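Local coordinates for protein esterase (uncultured bacterium pCosCE1, PDB 7ATL) that hydrolyses carboxylic esters as a family VIII carboxylesterase with a beta-lactamase-like fold, and also shows promiscuous acyltransferase activity, at residues L121-S126 with A174-G179; G234-L239 with G244-L249. All blocks are in the same frame, centred on the assembly; numbering follows the deposited sequence.

Interaction 1 of 2, residues L121-S126 with A174-G179; sequences LDYRLS and AIDVLG
Tyr123, on the loop after helix 111-116, and Asp176, in the first turn of helix 174-186, meet through water at what is probably the active site of this beta-lactamase-like esterase. In such enzymes a serine and a lysine of an SxxK motif work with a tyrosine; Ser65, Lys68 and Tyr123 match that pattern, and Tyr123 OH is hydrogen-bonded to Lys68 NZ. The phenol and the carboxylate cross at about a right angle, their planes 88° apart, and Tyr123 OH stays 4.2 Å from Asp176 OD1, too far for a direct bond. Water 2 bridges them: it lies in the ring plane at the phenol edge, accepts from Tyr123 OH at 2.6 Å and donates to Asp176 OD1 at 2.7 Å. Water 1 makes a second bridge, donating to Asp176 OD1 at 2.8 Å and only weakly to Tyr123 OH, while it accepts the backbone N-H of Ile175, whose N is 3.0 Å away. The other carboxylate oxygen, Asp176 OD2, is hydrogen-bonded to Ser262 OG.

Nearer the start of the loop the contact is apolar. Leu121 places CG anti to its own carbonyl carbon (chi1 -63°), and its CD1 methyl reaches the helix start, 3.9 Å from Ala174 CA and 4.1 Å from Val177 CG2. Leu114 of helix 111-116 packs on Leu121, Ala174 and Val177, joining the loop to both helices. Tyr171 meets the Tyr123 ring edge to face.

Two waters thus contact the Tyr123 hydroxyl directly, with buried Asp176 one step further out. Because Asp176 OD1 receives a bond from each water, besides a weak one from Gly264 N, its negative charge may orient both and influence the hydrogen bonding around the phenol oxygen.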
ATOM      1  N   LEU A 121      -0.633  14.383   9.621  1.00 23.96           N
ATOM      2  CA  LEU A 121      -1.761  13.459   9.862  1.00 25.17           C
ATOM      3  C   LEU A 121      -1.247  12.173  10.515  1.00 24.44           C
ATOM      4  O   LEU A 121       0.007  11.940  10.550  1.00 22.68           O
ATOM      5  CB  LEU A 121      -2.457  13.205   8.529  1.00 25.57           C
ATOM      6  CG  LEU A 121      -3.060  14.462   7.910  1.00 25.76           C
ATOM      7  CD1 LEU A 121      -3.418  14.244   6.446  1.00 25.94           C
ATOM      8  CD2 LEU A 121      -4.276  14.898   8.709  1.00 24.77           C
ATOM      9  N   ASP A 122      -2.185  11.400  11.056  1.00 23.48           N
ATOM     10  CA  ASP A 122      -1.880  10.156  11.802  1.00 26.07           C
ATOM     11  C   ASP A 122      -2.753   9.017  11.257  1.00 24.55           C
ATOM     12  O   ASP A 122      -3.447   9.196  10.242  1.00 24.54           O
ATOM     13  CB  ASP A 122      -2.051  10.371  13.314  1.00 28.34           C
ATOM     14  CG  ASP A 122      -1.148   9.512  14.193  1.00 31.43           C
ATOM     15  OD1 ASP A 122      -0.443   8.621  13.640  1.00 31.74           O
ATOM     16  OD2 ASP A 122      -1.171   9.715  15.437  1.00 36.32           O
ATOM     17  N   TYR A 123      -2.644   7.854  11.874  1.00 23.49           N
ATOM     18  CA  TYR A 123      -3.559   6.709  11.700  1.00 24.29           C
ATOM     19  C   TYR A 123      -4.110   6.388  13.087  1.00 25.65           C
ATOM     20  O   TYR A 123      -3.332   6.521  14.046  1.00 25.07           O
ATOM     21  CB  TYR A 123      -2.808   5.514  11.118  1.00 23.19           C
ATOM     22  CG  TYR A 123      -3.053   5.215   9.664  1.00 24.05           C
ATOM     23  CD1 TYR A 123      -4.337   5.181   9.131  1.00 24.86           C
ATOM     24  CD2 TYR A 123      -1.997   4.864   8.831  1.00 24.43           C
ATOM     25  CE1 TYR A 123      -4.554   4.869   7.797  1.00 24.36           C
ATOM     26  CE2 TYR A 123      -2.202   4.534   7.500  1.00 22.59           C
ATOM     27  CZ  TYR A 123      -3.479   4.549   6.984  1.00 22.89           C
ATOM     28  OH  TYR A 123      -3.662   4.242   5.677  1.00 23.03           O
ATOM     29  N   ARG A 124      -5.384   6.016  13.176  1.00 26.32           N
ATOM     30  CA  ARG A 124      -6.035   5.605  14.436  1.00 30.20           C
ATOM     31  C   ARG A 124      -5.304   4.375  14.966  1.00 31.04           C
ATOM     32  O   ARG A 124      -5.194   4.242  16.211  1.00 36.19           O
ATOM     33  CB  ARG A 124      -7.515   5.319  14.171  1.00 35.46           C
ATOM     34  CG  ARG A 124      -8.373   5.068  15.403  1.00 39.77           C
ATOM     35  CD  ARG A 124      -9.791   4.761  14.955  1.00 42.30           C
ATOM     36  NE  ARG A 124     -10.214   3.490  15.526  1.00 49.23           N
ATOM     37  CZ  ARG A 124     -10.650   2.425  14.858  1.00 52.75           C
ATOM     38  NH1 ARG A 124     -10.756   2.422  13.541  1.00 52.55           N
ATOM     39  NH2 ARG A 124     -11.016   1.349  15.532  1.00 63.14           N
ATOM     40  N   LEU A 125      -4.800   3.526  14.065  1.00 29.39           N
ATOM     41  CA  LEU A 125      -4.084   2.277  14.452  1.00 29.09           C
ATOM     42  C   LEU A 125      -2.696   2.605  15.020  1.00 30.14           C
ATOM     43  O   LEU A 125      -2.126   1.700  15.677  1.00 30.10           O
ATOM     44  CB  LEU A 125      -4.026   1.289  13.283  1.00 28.44           C
ATOM     45  CG  LEU A 125      -3.433   1.786  11.965  1.00 30.88           C
ATOM     46  CD1 LEU A 125      -1.952   2.095  12.075  1.00 30.57           C
ATOM     47  CD2 LEU A 125      -3.646   0.765  10.873  1.00 33.05           C
ATOM     48  N   SER A 126      -2.178   3.827  14.813  1.00 29.63           N
ATOM     49  CA  SER A 126      -0.921   4.324  15.436  1.00 30.95           C
ATOM     50  C   SER A 126      -1.204   4.964  16.792  1.00 34.53           C
ATOM     51  O   SER A 126      -0.213   5.391  17.424  1.00 33.28           O
ATOM     52  CB  SER A 126      -0.206   5.326  14.597  1.00 31.23           C
ATOM     53  OG  SER A 126      -0.052   4.847  13.288  1.00 35.22           O
ATOM     54  N   ALA A 174      -3.045  10.235   4.961  1.00 20.79           N
ATOM     55  CA  ALA A 174      -2.825  11.281   3.936  1.00 21.89           C
ATOM     56  C   ALA A 174      -3.368  10.825   2.585  1.00 20.48           C
ATOM     57  O   ALA A 174      -3.832  11.693   1.826  1.00 19.38           O
ATOM     58  CB  ALA A 174      -1.366  11.662   3.815  1.00 22.64           C
ATOM     59  N   ILE A 175      -3.261   9.541   2.256  1.00 21.75           N
ATOM     60  CA  ILE A 175      -3.624   9.068   0.884  1.00 24.09           C
ATOM     61  C   ILE A 175      -5.158   8.978   0.792  1.00 24.08           C
ATOM     62  O   ILE A 175      -5.680   9.134  -0.319  1.00 23.66           O
ATOM     63  CB  ILE A 175      -2.877   7.773   0.482  1.00 24.09           C
ATOM     64  CG1 ILE A 175      -1.363   7.938   0.595  1.00 26.40           C
ATOM     65  CG2 ILE A 175      -3.243   7.340  -0.931  1.00 24.76           C
ATOM     66  CD1 ILE A 175      -0.820   9.124  -0.183  1.00 28.44           C
ATOM     67  N   ASP A 176      -5.851   8.792   1.917  1.00 23.90           N
ATOM     68  CA  ASP A 176      -7.333   8.855   1.965  1.00 25.15           C
ATOM     69  C   ASP A 176      -7.737  10.294   1.646  1.00 26.31           C
ATOM     70  O   ASP A 176      -8.698  10.490   0.848  1.00 28.13           O
ATOM     71  CB  ASP A 176      -7.906   8.367   3.302  1.00 25.34           C
ATOM     72  CG  ASP A 176      -7.686   6.883   3.583  1.00 25.85           C
ATOM     73  OD1 ASP A 176      -6.508   6.449   3.531  1.00 25.61           O
ATOM     74  OD2 ASP A 176      -8.696   6.170   3.858  1.00 25.62           O
ATOM     75  N   VAL A 177      -7.012  11.267   2.207  1.00 25.05           N
ATOM     76  CA  VAL A 177      -7.244  12.710   1.910  1.00 26.82           C
ATOM     77  C   VAL A 177      -6.968  12.961   0.416  1.00 27.87           C
ATOM     78  O   VAL A 177      -7.816  13.598  -0.239  1.00 28.16           O
ATOM     79  CB  VAL A 177      -6.428  13.633   2.839  1.00 27.43           C
ATOM     80  CG1 VAL A 177      -6.657  15.098   2.502  1.00 27.10           C
ATOM     81  CG2 VAL A 177      -6.765  13.380   4.301  1.00 27.78           C
ATOM     82  N   LEU A 178      -5.864  12.424  -0.118  1.00 28.10           N
ATOM     83  CA  LEU A 178      -5.458  12.619  -1.528  1.00 27.28           C
ATOM     84  C   LEU A 178      -6.593  12.155  -2.442  1.00 26.92           C
ATOM     85  O   LEU A 178      -6.937  12.883  -3.397  1.00 27.39           O
ATOM     86  CB  LEU A 178      -4.162  11.852  -1.792  1.00 28.18           C
ATOM     87  CG  LEU A 178      -3.570  12.024  -3.196  1.00 29.26           C
ATOM     88  CD1 LEU A 178      -3.257  13.480  -3.521  1.00 27.57           C
ATOM     89  CD2 LEU A 178      -2.330  11.167  -3.326  1.00 29.03           C
ATOM     90  N   GLY A 179      -7.185  11.006  -2.130  1.00 27.12           N
ATOM     91  CA  GLY A 179      -8.327  10.438  -2.874  1.00 26.31           C
ATOM     92  C   GLY A 179      -9.447  11.444  -3.042  1.00 25.51           C
ATOM     93  O   GLY A 179      -9.920  11.630  -4.175  1.00 23.68           O
TER
HETATM   94  O   HOH W   1      -3.738   7.031   3.774  1.00 17.83           O
HETATM   95  O   HOH W   2      -6.088   4.144   4.827  1.00 18.13           O

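Interaction 2 of 2, residues G234-L239 with G244-L249; sequences GMLLTL and GFEIEL
Leu236 and Glu248 pair across a small antiparallel beta hairpin, in which strands 235-238 and 246-249 run at 147° to each other. Their side chains cross at a slant, Leu236 CD2 lying 3.5 Å from Glu248 CG. On the same face Leu236 CD1 touches Glu246 OE1, the two side chains at about a right angle, and water 4 joins Glu246 OE2 to Thr238 OG1.

The other face is apolar. Leu237 and Leu249 meet at right angles through their CD1 methyls, 3.9 Å apart. Leu239 likewise lies across Ile247, its CD2 methyl 3.7 Å from Ile247 CG2; CG1 of Ile247 is anti to the backbone N (chi1 173°), which leaves CG2 turned toward Leu237 and Leu239.

Leu237 N to Ile247 O and Ile247 N to Leu237 O are both 3.0 Å, and Leu239 N reaches Phe245 O at 2.7 Å. At the other end Leu249 N donates to Met235 O at 3.2 Å, while Leu249 O takes weak bonds from Gly234 N and Met235 N.

Leu237, Ile247 and Leu249 thus make one face apolar; the other is mixed, Leu236 lying against the Glu248 stem while Glu248 OE1 pairs with Arg124.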
ATOM      1  N   GLY A 234     -14.306  -7.011  12.326  1.00 30.08           N
ATOM      2  CA  GLY A 234     -14.179  -6.142  13.512  1.00 30.27           C
ATOM      3  C   GLY A 234     -13.167  -6.661  14.518  1.00 30.60           C
ATOM      4  O   GLY A 234     -13.131  -6.158  15.637  1.00 28.19           O
ATOM      5  N   MET A 235     -12.314  -7.599  14.129  1.00 32.36           N
ATOM      6  CA  MET A 235     -11.218  -8.103  15.000  1.00 35.22           C
ATOM      7  C   MET A 235     -10.188  -6.995  15.266  1.00 33.46           C
ATOM      8  O   MET A 235      -9.715  -6.374  14.285  1.00 32.85           O
ATOM      9  CB  MET A 235     -10.527  -9.274  14.297  1.00 38.74           C
ATOM     10  CG  MET A 235      -9.807 -10.250  15.191  1.00 40.76           C
ATOM     11  SD  MET A 235      -9.573 -11.775  14.245  1.00 41.04           S
ATOM     12  CE  MET A 235      -9.343 -12.939  15.591  1.00 47.32           C
ATOM     13  N   LEU A 236      -9.803  -6.814  16.529  1.00 32.33           N
ATOM     14  CA  LEU A 236      -8.682  -5.926  16.933  1.00 33.75           C
ATOM     15  C   LEU A 236      -7.402  -6.750  17.114  1.00 32.69           C
ATOM     16  O   LEU A 236      -7.260  -7.392  18.166  1.00 31.48           O
ATOM     17  CB  LEU A 236      -9.032  -5.199  18.235  1.00 35.35           C
ATOM     18  CG  LEU A 236     -10.312  -4.364  18.232  1.00 37.98           C
ATOM     19  CD1 LEU A 236     -10.306  -3.366  19.389  1.00 40.85           C
ATOM     20  CD2 LEU A 236     -10.503  -3.626  16.922  1.00 35.93           C
ATOM     21  N   LEU A 237      -6.475  -6.637  16.161  1.00 34.11           N
ATOM     22  CA  LEU A 237      -5.144  -7.314  16.115  1.00 33.05           C
ATOM     23  C   LEU A 237      -4.045  -6.388  16.649  1.00 32.21           C
ATOM     24  O   LEU A 237      -4.017  -5.217  16.236  1.00 32.86           O
ATOM     25  CB  LEU A 237      -4.838  -7.694  14.661  1.00 31.94           C
ATOM     26  CG  LEU A 237      -5.712  -8.805  14.090  1.00 34.62           C
ATOM     27  CD1 LEU A 237      -5.209  -9.236  12.724  1.00 35.77           C
ATOM     28  CD2 LEU A 237      -5.754 -10.002  15.039  1.00 36.69           C
ATOM     29  N   THR A 238      -3.146  -6.905  17.493  1.00 34.20           N
ATOM     30  CA  THR A 238      -1.942  -6.164  17.966  1.00 36.70           C
ATOM     31  C   THR A 238      -0.966  -6.064  16.786  1.00 35.61           C
ATOM     32  O   THR A 238      -0.606  -7.095  16.197  1.00 34.45           O
ATOM     33  CB  THR A 238      -1.335  -6.780  19.240  1.00 35.23           C
ATOM     34  OG1 THR A 238      -2.396  -7.053  20.147  1.00 33.61           O
ATOM     35  CG2 THR A 238      -0.343  -5.872  19.939  1.00 33.28           C
ATOM     36  N   LEU A 239      -0.604  -4.849  16.396  1.00 36.18           N
ATOM     37  CA  LEU A 239       0.387  -4.652  15.316  1.00 38.91           C
ATOM     38  C   LEU A 239       1.748  -5.058  15.864  1.00 42.02           C
ATOM     39  O   LEU A 239       1.977  -4.949  17.073  1.00 44.09           O
ATOM     40  CB  LEU A 239       0.341  -3.195  14.850  1.00 36.91           C
ATOM     41  CG  LEU A 239      -0.902  -2.860  14.033  1.00 35.52           C
ATOM     42  CD1 LEU A 239      -1.286  -1.391  14.154  1.00 34.61           C
ATOM     43  CD2 LEU A 239      -0.692  -3.266  12.588  1.00 34.70           C
ATOM     44  N   GLY A 244       2.489   0.225  15.323  1.00 40.81           N
ATOM     45  CA  GLY A 244       1.363   0.918  15.963  1.00 37.51           C
ATOM     46  C   GLY A 244       0.910   0.177  17.201  1.00 36.41           C
ATOM     47  O   GLY A 244       1.752  -0.331  17.923  1.00 36.29           O
ATOM     48  N   PHE A 245      -0.394   0.145  17.441  1.00 38.27           N
ATOM     49  CA  PHE A 245      -1.025  -0.472  18.631  1.00 38.59           C
ATOM     50  C   PHE A 245      -1.919  -1.563  18.072  1.00 35.05           C
ATOM     51  O   PHE A 245      -1.384  -2.647  17.805  1.00 33.04           O
ATOM     52  CB  PHE A 245      -1.758   0.565  19.500  1.00 41.95           C
ATOM     53  CG  PHE A 245      -0.852   1.525  20.242  1.00 49.04           C
ATOM     54  CD1 PHE A 245      -0.297   2.631  19.594  1.00 48.05           C
ATOM     55  CD2 PHE A 245      -0.537   1.321  21.583  1.00 51.21           C
ATOM     56  CE1 PHE A 245       0.546   3.506  20.267  1.00 47.70           C
ATOM     57  CE2 PHE A 245       0.316   2.195  22.253  1.00 53.78           C
ATOM     58  CZ  PHE A 245       0.856   3.287  21.595  1.00 50.73           C
ATOM     59  N   GLU A 246      -3.190  -1.230  17.829  1.00 33.35           N
ATOM     60  CA  GLU A 246      -4.257  -2.195  17.482  1.00 36.41           C
ATOM     61  C   GLU A 246      -4.932  -1.703  16.217  1.00 31.96           C
ATOM     62  O   GLU A 246      -5.222  -0.512  16.125  1.00 30.75           O
ATOM     63  CB  GLU A 246      -5.276  -2.379  18.612  1.00 41.29           C
ATOM     64  CG  GLU A 246      -4.727  -3.168  19.787  1.00 46.41           C
ATOM     65  CD  GLU A 246      -5.790  -3.700  20.735  1.00 57.44           C
ATOM     66  OE1 GLU A 246      -6.963  -3.270  20.619  1.00 64.10           O
ATOM     67  OE2 GLU A 246      -5.452  -4.553  21.583  1.00 65.31           O
ATOM     68  N   ILE A 247      -5.159  -2.624  15.292  1.00 29.64           N
ATOM     69  CA  ILE A 247      -5.776  -2.355  13.970  1.00 29.47           C
ATOM     70  C   ILE A 247      -7.113  -3.099  13.935  1.00 28.87           C
ATOM     71  O   ILE A 247      -7.173  -4.255  14.418  1.00 30.58           O
ATOM     72  CB  ILE A 247      -4.834  -2.769  12.817  1.00 29.26           C
ATOM     73  CG1 ILE A 247      -5.532  -2.648  11.462  1.00 27.56           C
ATOM     74  CG2 ILE A 247      -4.293  -4.178  13.037  1.00 31.40           C
ATOM     75  CD1 ILE A 247      -4.616  -2.738  10.297  1.00 28.51           C
ATOM     76  N   GLU A 248      -8.129  -2.457  13.367  1.00 26.19           N
ATOM     77  CA  GLU A 248      -9.499  -3.001  13.224  1.00 26.49           C
ATOM     78  C   GLU A 248      -9.680  -3.457  11.781  1.00 25.47           C
ATOM     79  O   GLU A 248      -9.694  -2.591  10.899  1.00 26.53           O
ATOM     80  CB  GLU A 248     -10.540  -1.936  13.583  1.00 25.58           C
ATOM     81  CG  GLU A 248     -11.892  -2.543  13.848  1.00 25.42           C
ATOM     82  CD  GLU A 248     -13.051  -1.628  14.191  1.00 25.33           C
ATOM     83  OE1 GLU A 248     -12.841  -0.444  14.570  1.00 24.32           O
ATOM     84  OE2 GLU A 248     -14.175  -2.132  14.056  1.00 24.34           O
ATOM     85  N   LEU A 249      -9.864  -4.756  11.561  1.00 25.36           N
ATOM     86  CA  LEU A 249     -10.030  -5.314  10.199  1.00 25.42           C
ATOM     87  C   LEU A 249     -11.421  -5.917  10.053  1.00 25.90           C
ATOM     88  O   LEU A 249     -11.887  -6.586  10.986  1.00 26.44           O
ATOM     89  CB  LEU A 249      -8.967  -6.379   9.958  1.00 25.82           C
ATOM     90  CG  LEU A 249      -7.537  -5.861   9.914  1.00 26.42           C
ATOM     91  CD1 LEU A 249      -6.538  -7.031   9.825  1.00 27.52           C
ATOM     92  CD2 LEU A 249      -7.372  -4.880   8.767  1.00 24.42           C
TER
HETATM   93  O   HOH W   3     -14.221  -3.869  15.943  1.00 25.72           O
HETATM   94  O   HOH W   4      -2.841  -4.946  21.526  1.00 49.11           O

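How the interactions relate
Interaction 1 closes before interaction 2 opens along the chain, and their centres lie 16 Å apart within the same beta-lactamase-like fold. The two nevertheless touch directly. Arg124 NH2 forms a salt bridge with Glu248 OE1 at 2.7 Å, and Leu125 O lies 2.9 Å from Phe245 N in a probable hydrogen bond, while Leu239 CD1 packs against Leu125 O. Thus the 3-10 turn 124-126, immediately after Tyr123, ties the loop of interaction 1 to the hairpin of interaction 2. PEG is bound about 4 Å from the Leu239 side chain and about 6 Å from that of Tyr123, consistent with the hairpin bordering the probable active-site pocket, whose tyrosine lies in interaction 1.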